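Local coordinates for Sel1 repeat family protein (Pseudomonas aeruginosa, PDB 6LCH), which probably acts as an immunity protein that neutralises PldB, an effector of the type VI secretion system, using a scaffold of helical Sel1 repeats, at residues 47-50 against 51-54; 63-66 against 67-71; 82-85 against 86-90; 96-99 against 100-103; 124-127 against 128-132. All coordinates share one frame; numbering follows the deposited sequence.

Interaction 1: 47-50 against 51-54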
loop_
_atom_site.group_PDB
_atom_site.type_symbol
_atom_site.label_atom_id
_atom_site.label_comp_id
_atom_site.label_asym_id
_atom_site.label_seq_id
_atom_site.Cartn_x
_atom_site.Cartn_y
_atom_site.Cartn_z
ATOM N N VAL A 47 -13.998 14.272 11.777
ATOM C CA VAL A 47 -13.372 15.411 11.110
ATOM C C VAL A 47 -12.709 16.326 12.131
ATOM O O VAL A 47 -11.595 16.817 11.915
ATOM C CB VAL A 47 -14.409 16.170 10.259
ATOM C CG1 VAL A 47 -13.843 17.503 9.783
ATOM C CG2 VAL A 47 -14.863 15.323 9.075
ATOM N N GLY A 48 -13.378 16.559 13.263
ATOM C CA GLY A 48 -12.802 17.416 14.288
ATOM C C GLY A 48 -11.452 16.920 14.767
ATOM O O GLY A 48 -10.468 17.661 14.766
ATOM N N LEU A 49 -11.385 15.647 15.161
ATOM C CA LEU A 49 -10.130 15.071 15.631
ATOM C C LEU A 49 -9.059 15.123 14.550
ATOM O O LEU A 49 -7.942 15.602 14.788
ATOM C CB LEU A 49 -10.356 13.631 16.085
ATOM C CG LEU A 49 -11.256 13.460 17.304
ATOM C CD1 LEU A 49 -11.883 12.081 17.297
ATOM C CD2 LEU A 49 -10.458 13.688 18.577
ATOM N N TYR A 50 -9.385 14.625 13.352
ATOM C CA TYR A 50 -8.439 14.644 12.241
ATOM C C TYR A 50 -7.898 16.047 11.997
ATOM O O TYR A 50 -6.684 16.243 11.868
ATOM C CB TYR A 50 -9.113 14.113 10.974
ATOM C CG TYR A 50 -8.999 12.620 10.768
ATOM C CD1 TYR A 50 -8.011 11.878 11.405
ATOM C CD2 TYR A 50 -9.876 11.954 9.919
ATOM C CE1 TYR A 50 -7.906 10.513 11.211
ATOM C CE2 TYR A 50 -9.780 10.594 9.718
ATOM C CZ TYR A 50 -8.794 9.876 10.361
ATOM O OH TYR A 50 -8.705 8.517 10.161
ATOM N N SER A 51 -8.793 17.036 11.914
ATOM C CA SER A 51 -8.357 18.399 11.630
ATOM C C SER A 51 -7.503 18.951 12.763
ATOM O O SER A 51 -6.462 19.573 12.519
ATOM C CB SER A 51 -9.567 19.298 11.379
ATOM O OG SER A 51 -10.442 18.711 10.432
ATOM N N LYS A 52 -7.933 18.730 14.009
ATOM C CA LYS A 52 -7.138 19.140 15.162
ATOM C C LYS A 52 -5.728 18.568 15.087
ATOM O O LYS A 52 -4.744 19.274 15.339
ATOM C CB LYS A 52 -7.823 18.692 16.455
ATOM C CG LYS A 52 -8.926 19.616 16.952
ATOM C CD LYS A 52 -9.569 19.072 18.229
ATOM C CE LYS A 52 -10.612 17.999 17.929
ATOM N NZ LYS A 52 -11.123 17.309 19.153
ATOM N N ALA A 53 -5.610 17.288 14.729
ATOM C CA ALA A 53 -4.290 16.695 14.574
ATOM C C ALA A 53 -3.549 17.314 13.395
ATOM O O ALA A 53 -2.337 17.547 13.472
ATOM C CB ALA A 53 -4.417 15.182 14.407
ATOM N N ALA A 54 -4.266 17.602 12.305
ATOM C CA ALA A 54 -3.628 18.158 11.113
ATOM C C ALA A 54 -3.060 19.545 11.380
ATOM O O ALA A 54 -1.996 19.897 10.860
ATOM C CB ALA A 54 -4.628 18.209 9.960
#
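With its OG anti to the carbonyl carbon (chi1 -50°), Ser-51 turns its hydroxyl back along the helix to Val-47, one turn earlier. Ser-51 OG donates to Val-47 O at 2.7 Å. The same carbonyl oxygen takes the helical bond from Ser-51 N at 2.8 Å. The two donors come from opposite faces of the carbonyl plane, the hydroxyl standing well out of it and the amide tilted from it, and the hydroxyl's bond holds the rotation of the serine side chain. Val-47 CG1 lies 3.7 Å from Ser-51 OG.

On another face of the helix, Lys-52 bends at its third torsion (-81°) and folds its chain over the turn before it. Its CE rests 3.2 Å from Gly-48 O, and Lys-52 NZ reaches 3.7 Å from Leu-49 CD2, the two side chains crossing at a slant. Trp-27 meets the lysine as a cation-pi partner from helix 22-34. Beneath these groups the regular ladder continues, with Lys-52 N bonded to Gly-48 O and Ala-53 N to Leu-49 O, each at 2.9 Å.

Tyr-50 sends its hydroxyl to Asn-64, and Ser-51 and Ala-54 touch Leu-65 and Met-62 of the following helix 59-70. A helical serine bonded back to the carbonyl four residues earlier is a familiar intrahelical motif; here it sits in one of the paired helices of a Sel1 fold, related to the TPR solenoids.

Interaction 2: 63-66 against 67-71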
loop_
_atom_site.group_PDB
_atom_site.type_symbol
_atom_site.label_atom_id
_atom_site.label_comp_id
_atom_site.label_asym_id
_atom_site.label_seq_id
_atom_site.Cartn_x
_atom_site.Cartn_y
_atom_site.Cartn_z
ATOM N N HIS A 63 -3.244 13.096 5.667
ATOM C CA HIS A 63 -3.517 12.135 4.605
ATOM C C HIS A 63 -4.915 11.541 4.748
ATOM O O HIS A 63 -5.699 11.531 3.792
ATOM C CB HIS A 63 -2.445 11.044 4.625
ATOM C CG HIS A 63 -2.741 9.884 3.725
ATOM N ND1 HIS A 63 -2.411 9.878 2.387
ATOM C CD2 HIS A 63 -3.333 8.690 3.971
ATOM C CE1 HIS A 63 -2.791 8.733 1.846
ATOM N NE2 HIS A 63 -3.353 7.995 2.787
ATOM N N ASN A 64 -5.248 11.047 5.944
ATOM C CA ASN A 64 -6.552 10.419 6.145
ATOM C C ASN A 64 -7.687 11.407 5.925
ATOM O O ASN A 64 -8.704 11.067 5.313
ATOM C CB ASN A 64 -6.645 9.823 7.549
ATOM C CG ASN A 64 -5.962 8.484 7.657
ATOM O OD1 ASN A 64 -5.090 8.156 6.854
ATOM N ND2 ASN A 64 -6.349 7.699 8.656
ATOM N N LEU A 65 -7.536 12.634 6.428
ATOM C CA LEU A 65 -8.606 13.616 6.291
ATOM C C LEU A 65 -8.795 14.024 4.837
ATOM O O LEU A 65 -9.929 14.113 4.351
ATOM C CB LEU A 65 -8.311 14.837 7.161
ATOM C CG LEU A 65 -9.370 15.935 7.129
ATOM C CD1 LEU A 65 -10.735 15.351 7.463
ATOM C CD2 LEU A 65 -8.997 17.060 8.088
ATOM N N ALA A 66 -7.694 14.263 4.122
ATOM C CA ALA A 66 -7.800 14.655 2.722
ATOM C C ALA A 66 -8.418 13.547 1.881
ATOM O O ALA A 66 -9.149 13.823 0.922
ATOM C CB ALA A 66 -6.426 15.034 2.179
ATOM N N ASN A 67 -8.141 12.285 2.216
ATOM C CA ASN A 67 -8.789 11.204 1.485
ATOM C C ASN A 67 -10.298 11.248 1.664
ATOM O O ASN A 67 -11.032 10.859 0.755
ATOM C CB ASN A 67 -8.254 9.839 1.913
ATOM C CG ASN A 67 -8.641 8.740 0.932
ATOM O OD1 ASN A 67 -8.374 8.843 -0.266
ATOM N ND2 ASN A 67 -9.294 7.697 1.431
ATOM N N LEU A 68 -10.779 11.718 2.817
ATOM C CA LEU A 68 -12.215 11.926 2.985
ATOM C C LEU A 68 -12.710 13.078 2.110
ATOM O O LEU A 68 -13.754 12.968 1.456
ATOM C CB LEU A 68 -12.545 12.188 4.456
ATOM C CG LEU A 68 -12.008 11.213 5.510
ATOM C CD1 LEU A 68 -12.571 11.543 6.887
ATOM C CD2 LEU A 68 -12.312 9.769 5.136
ATOM N N TYR A 69 -11.971 14.194 2.092
ATOM C CA TYR A 69 -12.389 15.362 1.316
ATOM C C TYR A 69 -12.171 15.159 -0.180
ATOM O O TYR A 69 -12.971 15.635 -0.997
ATOM C CB TYR A 69 -11.628 16.605 1.775
ATOM C CG TYR A 69 -12.030 17.151 3.125
ATOM C CD1 TYR A 69 -13.363 17.358 3.452
ATOM C CD2 TYR A 69 -11.069 17.476 4.068
ATOM C CE1 TYR A 69 -13.722 17.870 4.690
ATOM C CE2 TYR A 69 -11.417 17.986 5.297
ATOM C CZ TYR A 69 -12.743 18.175 5.607
ATOM O OH TYR A 69 -13.085 18.685 6.843
ATOM N N ARG A 70 -11.076 14.496 -0.564
ATOM C CA ARG A 70 -10.789 14.293 -1.981
ATOM C C ARG A 70 -11.893 13.491 -2.650
ATOM O O ARG A 70 -12.395 13.863 -3.718
ATOM C CB ARG A 70 -9.444 13.591 -2.147
ATOM C CG ARG A 70 -9.062 13.312 -3.582
ATOM C CD ARG A 70 -7.822 12.447 -3.636
ATOM N NE ARG A 70 -8.138 11.052 -3.357
ATOM C CZ ARG A 70 -8.757 10.248 -4.213
ATOM N NH1 ARG A 70 -9.127 10.706 -5.401
ATOM N NH2 ARG A 70 -9.011 8.987 -3.881
ATOM N N THR A 71 -12.265 12.371 -2.043
ATOM C CA THR A 71 -13.479 11.658 -2.402
ATOM C C THR A 71 -14.646 12.326 -1.680
ATOM O O THR A 71 -14.519 13.414 -1.112
ATOM C CB THR A 71 -13.347 10.183 -2.037
ATOM O OG1 THR A 71 -14.366 9.424 -2.693
ATOM C CG2 THR A 71 -13.501 10.017 -0.563
#
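Leu-65 packs against the ring of Tyr-69, one helical turn later, with its branch point and a methyl leading. Leu-65 CG comes to 3.4 Å from Tyr-69 CE2, and Leu-65 CD1 lies 3.5 Å from the same ring carbon; the contact is made at the CE2 corner of the ring, at a slant. The CG of Leu-65 is anti to the backbone N (chi1 -179°), which extends the branch along the helix to meet an aromatic side chain whose own CG is anti to its carbonyl carbon (chi1 -72°). Leu-65 CD1 also stands 4.3 Å from Leu-68 CD1, a looser apolar touch.

The backbone beneath sets this spacing. Tyr-69 N donates to Leu-65 O at 3.0 Å, in the carbonyl plane, and Asn-67 N bonds to His-63 O at the same length. Leu-68 N is held less firmly, its bonds to Asn-64 O and to Leu-65 O both being weak. At the end of the helix, Thr-71 is the first residue to leave helical geometry, and its N makes a weak bond to Asn-67 O.

Further out, Val-47 of helix 43-55 and Lys-83 of helix 81-93 flank Tyr-69, while Leu-87 and Tyr-88 press on Leu-65 and Ala-66. The polar side chains of His-63 and Asn-64 reach neighbouring helices: His-63 bonds to Asp-102 and Asn-64 to Tyr-50. An apolar pair four residues apart on a helix held between the helices before and after it in sequence is in keeping with the stacked helical hairpins of Sel1 and TPR-like repeats.

Interaction 3: 82-85 against 86-90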
loop_
_atom_site.group_PDB
_atom_site.type_symbol
_atom_site.label_atom_id
_atom_site.label_comp_id
_atom_site.label_asym_id
_atom_site.label_seq_id
_atom_site.Cartn_x
_atom_site.Cartn_y
_atom_site.Cartn_z
ATOM N N GLN A 82 -10.550 21.401 -2.662
ATOM C CA GLN A 82 -9.598 22.395 -2.174
ATOM C C GLN A 82 -9.117 22.057 -0.771
ATOM O O GLN A 82 -7.935 22.234 -0.456
ATOM C CB GLN A 82 -10.218 23.791 -2.208
ATOM C CG GLN A 82 -9.254 24.896 -1.784
ATOM C CD GLN A 82 -8.080 25.049 -2.737
ATOM O OE1 GLN A 82 -8.262 25.180 -3.947
ATOM N NE2 GLN A 82 -6.867 25.030 -2.193
ATOM N N LYS A 83 -10.017 21.574 0.092
ATOM C CA LYS A 83 -9.593 21.150 1.422
ATOM C C LYS A 83 -8.562 20.033 1.339
ATOM O O LYS A 83 -7.618 19.986 2.138
ATOM C CB LYS A 83 -10.797 20.708 2.244
ATOM C CG LYS A 83 -11.384 21.812 3.090
ATOM C CD LYS A 83 -12.358 21.249 4.098
ATOM C CE LYS A 83 -13.576 22.133 4.216
ATOM N NZ LYS A 83 -14.793 21.349 4.580
ATOM N N ALA A 84 -8.715 19.134 0.364
ATOM C CA ALA A 84 -7.727 18.079 0.176
ATOM C C ALA A 84 -6.406 18.646 -0.329
ATOM O O ALA A 84 -5.338 18.262 0.159
ATOM C CB ALA A 84 -8.261 17.023 -0.789
ATOM N N LEU A 85 -6.464 19.566 -1.302
ATOM C CA LEU A 85 -5.245 20.174 -1.829
ATOM C C LEU A 85 -4.480 20.909 -0.740
ATOM O O LEU A 85 -3.252 20.793 -0.647
ATOM C CB LEU A 85 -5.579 21.140 -2.969
ATOM C CG LEU A 85 -6.229 20.611 -4.249
ATOM C CD1 LEU A 85 -6.582 21.768 -5.175
ATOM C CD2 LEU A 85 -5.315 19.634 -4.950
ATOM N N ASP A 86 -5.189 21.679 0.088
ATOM C CA ASP A 86 -4.525 22.436 1.145
ATOM C C ASP A 86 -3.875 21.510 2.160
ATOM O O ASP A 86 -2.792 21.807 2.673
ATOM C CB ASP A 86 -5.522 23.374 1.824
ATOM C CG ASP A 86 -6.144 24.359 0.855
ATOM O OD1 ASP A 86 -7.166 24.982 1.214
ATOM O OD2 ASP A 86 -5.613 24.503 -0.270
ATOM N N LEU A 87 -4.517 20.379 2.458
ATOM C CA LEU A 87 -3.894 19.391 3.332
ATOM C C LEU A 87 -2.677 18.761 2.670
ATOM O O LEU A 87 -1.667 18.507 3.334
ATOM C CB LEU A 87 -4.909 18.318 3.718
ATOM C CG LEU A 87 -5.881 18.693 4.838
ATOM C CD1 LEU A 87 -7.124 17.814 4.782
ATOM C CD2 LEU A 87 -5.213 18.590 6.204
ATOM N N TYR A 88 -2.757 18.496 1.360
ATOM C CA TYR A 88 -1.612 17.951 0.639
ATOM C C TYR A 88 -0.448 18.940 0.603
ATOM O O TYR A 88 0.715 18.528 0.678
ATOM C CB TYR A 88 -2.036 17.537 -0.776
ATOM C CG TYR A 88 -3.015 16.369 -0.809
ATOM C CD1 TYR A 88 -3.049 15.453 0.214
ATOM C CD2 TYR A 88 -3.902 16.188 -1.854
ATOM C CE1 TYR A 88 -3.918 14.376 0.213
ATOM C CE2 TYR A 88 -4.788 15.114 -1.857
ATOM C CZ TYR A 88 -4.786 14.213 -0.825
ATOM O OH TYR A 88 -5.659 13.150 -0.830
ATOM N N GLN A 89 -0.733 20.242 0.508
ATOM C CA GLN A 89 0.341 21.232 0.503
ATOM C C GLN A 89 0.978 21.385 1.881
ATOM O O GLN A 89 2.181 21.651 1.981
ATOM C CB GLN A 89 -0.183 22.581 0.012
ATOM C CG GLN A 89 0.904 23.638 -0.173
ATOM C CD GLN A 89 2.002 23.193 -1.120
ATOM O OE1 GLN A 89 1.731 22.699 -2.215
ATOM N NE2 GLN A 89 3.253 23.370 -0.705
ATOM N N LYS A 90 0.195 21.230 2.949
ATOM C CA LYS A 90 0.779 21.239 4.285
ATOM C C LYS A 90 1.707 20.048 4.482
ATOM O O LYS A 90 2.740 20.163 5.151
ATOM C CB LYS A 90 -0.324 21.256 5.344
ATOM C CG LYS A 90 -1.155 22.534 5.343
ATOM C CD LYS A 90 -2.510 22.321 6.006
ATOM C CE LYS A 90 -3.555 23.278 5.445
ATOM N NZ LYS A 90 -3.184 24.708 5.621
#
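Tyr-88 lays one face of its ring over the carbonyl oxygen of Ala-84, which sits about 3.1 Å above the ring plane and is offset toward the rim. The nearest ring atoms are those close to the chain, with Tyr-88 CG 3.1 Å and Tyr-88 CD2 3.2 Å from Ala-84 O. Placing CG anti to the carbonyl carbon (chi1 -66°) swings the ring back over the preceding turn. The methyl Ala-84 CB touches the ring more distantly, 4.1 Å from Tyr-88 CE2. Ala-84 O also accepts the backbone amide Tyr-88 N at 2.9 Å, so the oxygen facing the ring is engaged by its regular helical donor.

On a more exposed flank, Gln-82 curls at its second torsion (65°) and carries its amide to the carboxylate of Asp-86, the two planes lying 42° apart. Gln-82 NE2 donates to Asp-86 OD2, but the modelled separation is so short that its exact geometry is doubtful. Asp-86 N bonds in the ordinary way to Gln-82 O at 2.9 Å. Leu-87 runs its side chain alongside the turn before it, with CD1 3.5 Å from Lys-83 O.

Helix 81-93 lies between two others: Tyr-88 meets Ala-66 and Arg-70 of helix 59-70 as well as Asp-102 and Met-106 of helix 97-107, and Lys-83 reaches Tyr-69 of helix 59-70.

Interaction 4: 96-99 against 100-103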
loop_
_atom_site.group_PDB
_atom_site.type_symbol
_atom_site.label_atom_id
_atom_site.label_comp_id
_atom_site.label_asym_id
_atom_site.label_seq_id
_atom_site.Cartn_x
_atom_site.Cartn_y
_atom_site.Cartn_z
ATOM N N VAL A 96 6.930 15.861 3.684
ATOM C CA VAL A 96 6.444 14.506 3.930
ATOM C C VAL A 96 6.365 13.776 2.591
ATOM O O VAL A 96 5.690 14.254 1.669
ATOM C CB VAL A 96 5.084 14.514 4.647
ATOM C CG1 VAL A 96 4.554 13.099 4.766
ATOM C CG2 VAL A 96 5.214 15.143 6.025
ATOM N N PRO A 97 7.047 12.639 2.432
ATOM C CA PRO A 97 7.069 11.981 1.112
ATOM C C PRO A 97 5.690 11.591 0.607
ATOM O O PRO A 97 5.427 11.704 -0.597
ATOM C CB PRO A 97 7.962 10.756 1.350
ATOM C CG PRO A 97 8.790 11.108 2.550
ATOM C CD PRO A 97 7.917 11.966 3.409
ATOM N N GLN A 98 4.796 11.146 1.494
ATOM C CA GLN A 98 3.435 10.830 1.069
ATOM C C GLN A 98 2.708 12.065 0.545
ATOM O O GLN A 98 1.809 11.946 -0.293
ATOM C CB GLN A 98 2.656 10.200 2.230
ATOM C CG GLN A 98 1.287 9.631 1.841
ATOM C CD GLN A 98 1.388 8.392 0.969
ATOM O OE1 GLN A 98 2.283 7.560 1.146
ATOM N NE2 GLN A 98 0.465 8.261 0.021
ATOM N N GLY A 99 3.091 13.257 1.011
ATOM C CA GLY A 99 2.444 14.471 0.534
ATOM C C GLY A 99 2.645 14.706 -0.952
ATOM O O GLY A 99 1.746 15.195 -1.639
ATOM N N PHE A 100 3.823 14.351 -1.470
ATOM C CA PHE A 100 4.077 14.489 -2.901
ATOM C C PHE A 100 3.259 13.487 -3.707
ATOM O O PHE A 100 2.676 13.833 -4.743
ATOM C CB PHE A 100 5.569 14.313 -3.183
ATOM C CG PHE A 100 6.433 15.364 -2.546
ATOM C CD1 PHE A 100 6.586 16.604 -3.138
ATOM C CD2 PHE A 100 7.088 15.111 -1.351
ATOM C CE1 PHE A 100 7.384 17.580 -2.554
ATOM C CE2 PHE A 100 7.891 16.082 -0.763
ATOM C CZ PHE A 100 8.036 17.315 -1.369
ATOM N N TYR A 101 3.232 12.228 -3.262
ATOM C CA TYR A 101 2.413 11.217 -3.922
ATOM C C TYR A 101 0.948 11.633 -3.968
ATOM O O TYR A 101 0.274 11.451 -4.988
ATOM C CB TYR A 101 2.558 9.875 -3.199
ATOM C CG TYR A 101 1.683 8.761 -3.743
ATOM C CD1 TYR A 101 0.435 8.491 -3.188
ATOM C CD2 TYR A 101 2.115 7.969 -4.797
ATOM C CE1 TYR A 101 -0.358 7.471 -3.677
ATOM C CE2 TYR A 101 1.327 6.947 -5.293
ATOM C CZ TYR A 101 0.094 6.702 -4.733
ATOM O OH TYR A 101 -0.684 5.680 -5.228
ATOM N N ASP A 102 0.438 12.189 -2.870
ATOM C CA ASP A 102 -0.978 12.536 -2.819
ATOM C C ASP A 102 -1.293 13.712 -3.734
ATOM O O ASP A 102 -2.362 13.753 -4.351
ATOM C CB ASP A 102 -1.398 12.857 -1.384
ATOM C CG ASP A 102 -1.275 11.669 -0.447
ATOM O OD1 ASP A 102 -0.983 11.893 0.747
ATOM O OD2 ASP A 102 -1.473 10.516 -0.888
ATOM N N MET A 103 -0.381 14.683 -3.826
ATOM C CA MET A 103 -0.647 15.859 -4.648
ATOM C C MET A 103 -0.645 15.515 -6.131
ATOM O O MET A 103 -1.456 16.047 -6.898
ATOM C CB MET A 103 0.378 16.951 -4.354
ATOM C CG MET A 103 0.080 18.255 -5.059
ATOM S SD MET A 103 -1.295 19.139 -4.319
ATOM C CE MET A 103 -0.455 19.963 -2.966
#
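The ring of Phe-100 is met at its edge by Pro-97, whose CA lies in the ring plane, and Phe-100 CD2 stands 3.4 Å from Val-96 O. The ring of Tyr-101 has two polar neighbours: Asp-102 OD2 at its edge, in plane, and the amide of Gln-98 running alongside. Gln-98 NE2 is 3.2 Å from Tyr-101 CD1, the amide and ring planes being turned 61° apart.

Gln-98 reaches this spot because its chain bends at the second torsion (69°), bringing the amide alongside the next turn. Its NE2 donates to Asp-102 OD2 at 3.1 Å with a fairly straight N-H (163°), the oxygen lying close to the amide plane while the nitrogen stands above the carboxylate plane. This is a side-chain bridge between residues four apart in the first turns of helix 97-107. In the backbone there, Phe-100 N and Tyr-101 N make weak bonds to Pro-97 O, whereas Asp-102 N to Gln-98 O is firm at 2.9 Å.

Both side chains of the bridge are buried and have second partners. Gln-98 OE1 accepts from Asn-132, and Asp-102 OD1 bonds to His-63 of helix 59-70.

Interaction 5: 124-127 against 128-132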
loop_
_atom_site.group_PDB
_atom_site.type_symbol
_atom_site.label_atom_id
_atom_site.label_comp_id
_atom_site.label_asym_id
_atom_site.label_seq_id
_atom_site.Cartn_x
_atom_site.Cartn_y
_atom_site.Cartn_z
ATOM N N LEU A 124 5.543 12.015 -8.430
ATOM C CA LEU A 124 5.900 10.623 -8.181
ATOM C C LEU A 124 7.397 10.466 -7.955
ATOM O O LEU A 124 7.822 9.753 -7.038
ATOM C CB LEU A 124 5.450 9.746 -9.349
ATOM C CG LEU A 124 3.999 9.263 -9.340
ATOM C CD1 LEU A 124 3.752 8.349 -10.532
ATOM C CD2 LEU A 124 3.687 8.545 -8.041
ATOM N N ASP A 125 8.212 11.113 -8.792
ATOM C CA ASP A 125 9.659 10.975 -8.666
ATOM C C ASP A 125 10.162 11.592 -7.367
ATOM O O ASP A 125 11.016 11.008 -6.690
ATOM C CB ASP A 125 10.354 11.605 -9.872
ATOM C CG ASP A 125 10.225 10.755 -11.125
ATOM O OD1 ASP A 125 10.308 11.313 -12.240
ATOM O OD2 ASP A 125 10.031 9.528 -10.994
ATOM N N LYS A 126 9.641 12.765 -6.998
ATOM C CA LYS A 126 10.037 13.388 -5.738
ATOM C C LYS A 126 9.663 12.509 -4.549
ATOM O O LYS A 126 10.480 12.282 -3.648
ATOM C CB LYS A 126 9.400 14.769 -5.614
ATOM C CG LYS A 126 9.842 15.537 -4.372
ATOM C CD LYS A 126 11.353 15.662 -4.296
ATOM C CE LYS A 126 11.775 16.613 -3.174
ATOM N NZ LYS A 126 13.193 16.426 -2.769
ATOM N N ALA A 127 8.428 11.997 -4.534
ATOM C CA ALA A 127 8.012 11.094 -3.465
ATOM C C ALA A 127 8.844 9.818 -3.466
ATOM O O ALA A 127 9.327 9.383 -2.415
ATOM C CB ALA A 127 6.524 10.769 -3.597
ATOM N N ALA A 128 9.025 9.203 -4.638
ATOM C CA ALA A 128 9.924 8.060 -4.733
ATOM C C ALA A 128 11.343 8.446 -4.341
ATOM O O ALA A 128 12.079 7.628 -3.773
ATOM C CB ALA A 128 9.903 7.483 -6.149
ATOM N N SER A 129 11.750 9.693 -4.634
ATOM C CA SER A 129 13.082 10.137 -4.242
ATOM C C SER A 129 13.265 10.162 -2.732
ATOM O O SER A 129 14.403 10.101 -2.252
ATOM C CB SER A 129 13.397 11.528 -4.802
ATOM O OG SER A 129 12.718 12.551 -4.102
ATOM N N LEU A 130 12.176 10.266 -1.978
ATOM C CA LEU A 130 12.222 10.210 -0.529
ATOM C C LEU A 130 11.855 8.831 -0.002
ATOM O O LEU A 130 11.649 8.672 1.204
ATOM C CB LEU A 130 11.299 11.280 0.054
ATOM C CG LEU A 130 11.713 12.692 -0.378
ATOM C CD1 LEU A 130 10.651 13.735 -0.047
ATOM C CD2 LEU A 130 13.044 13.054 0.259
ATOM N N GLY A 131 11.756 7.836 -0.882
ATOM C CA GLY A 131 11.479 6.481 -0.460
ATOM C C GLY A 131 10.026 6.176 -0.186
ATOM O O GLY A 131 9.736 5.212 0.525
ATOM N N ASN A 132 9.107 6.957 -0.731
ATOM C CA ASN A 132 7.684 6.732 -0.498
ATOM C C ASN A 132 7.246 5.409 -1.113
ATOM O O ASN A 132 7.373 5.233 -2.331
ATOM C CB ASN A 132 6.876 7.884 -1.080
ATOM C CG ASN A 132 5.390 7.685 -0.919
ATOM O OD1 ASN A 132 4.684 7.423 -1.892
ATOM N ND2 ASN A 132 4.906 7.802 0.312
HETATM O O HOH W 1 14.518 14.210 -3.023
#
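A Schellman motif ends helix 123-129, its last turn closing as Gly-131, with positive phi, takes the C-prime position. Asn-132 N reaches back to Ala-127 O at 3.0 Å, and Gly-131 N bonds to Ala-128 O at 2.9 Å. Ala-127 O takes a second bond from Leu-130 N, also at 3.0 Å. The two donors come from opposite faces of its carbonyl plane, both well out of it. Before the reversal the backbone is still helical, with Ala-128 N donating to Leu-124 O at 2.7 Å.

The turn draws the side chains of its two ends together, Ala-127 CB lying 3.8 Å from Asn-132 CB. Asn-132 then begins the next helix as its N-cap, its OD1 accepting from Ala-135 N. In this member of the Sel1 family the Schellman turn thus leads straight into the N-cap of helix 133-146, one short link both ending a helix and starting the next. Asn-132 ND2 is held by Glu-13 and Gln-98.

The hydroxyl of Ser-129 is modelled too near Lys-126 O, which leaves its exact position doubtful. Lys-126 bends at its second torsion (55°) and runs past this serine. A water accepts from Lys-126 NZ at 2.6 Å, and its further link to Ser-129 OG is therefore tentative. The ammonium group also forms a salt bridge with Asp-119.

The five contacts follow in series along the chain, each within a helix or at its end: 43-55, 59-70, 81-93, 97-107 and 123-129. Interactions 1 and 2 have centres 12 Å apart, interactions 2 and 3 about 9 Å, 3 and 4 about 11 Å, and 4 and 5 about 8 Å, and every consecutive pair touches. Interaction 2 also reaches interaction 4, and interaction 1 touches interaction 3. The far ends, interactions 1 and 5, have centres 26 Å apart and nearest atoms about 17 Å apart. Packing thus passes from helix to helix, as in a Sel1 solenoid, with polar bonds adding links between interactions 1 and 2, 2 and 4, and 4 and 5.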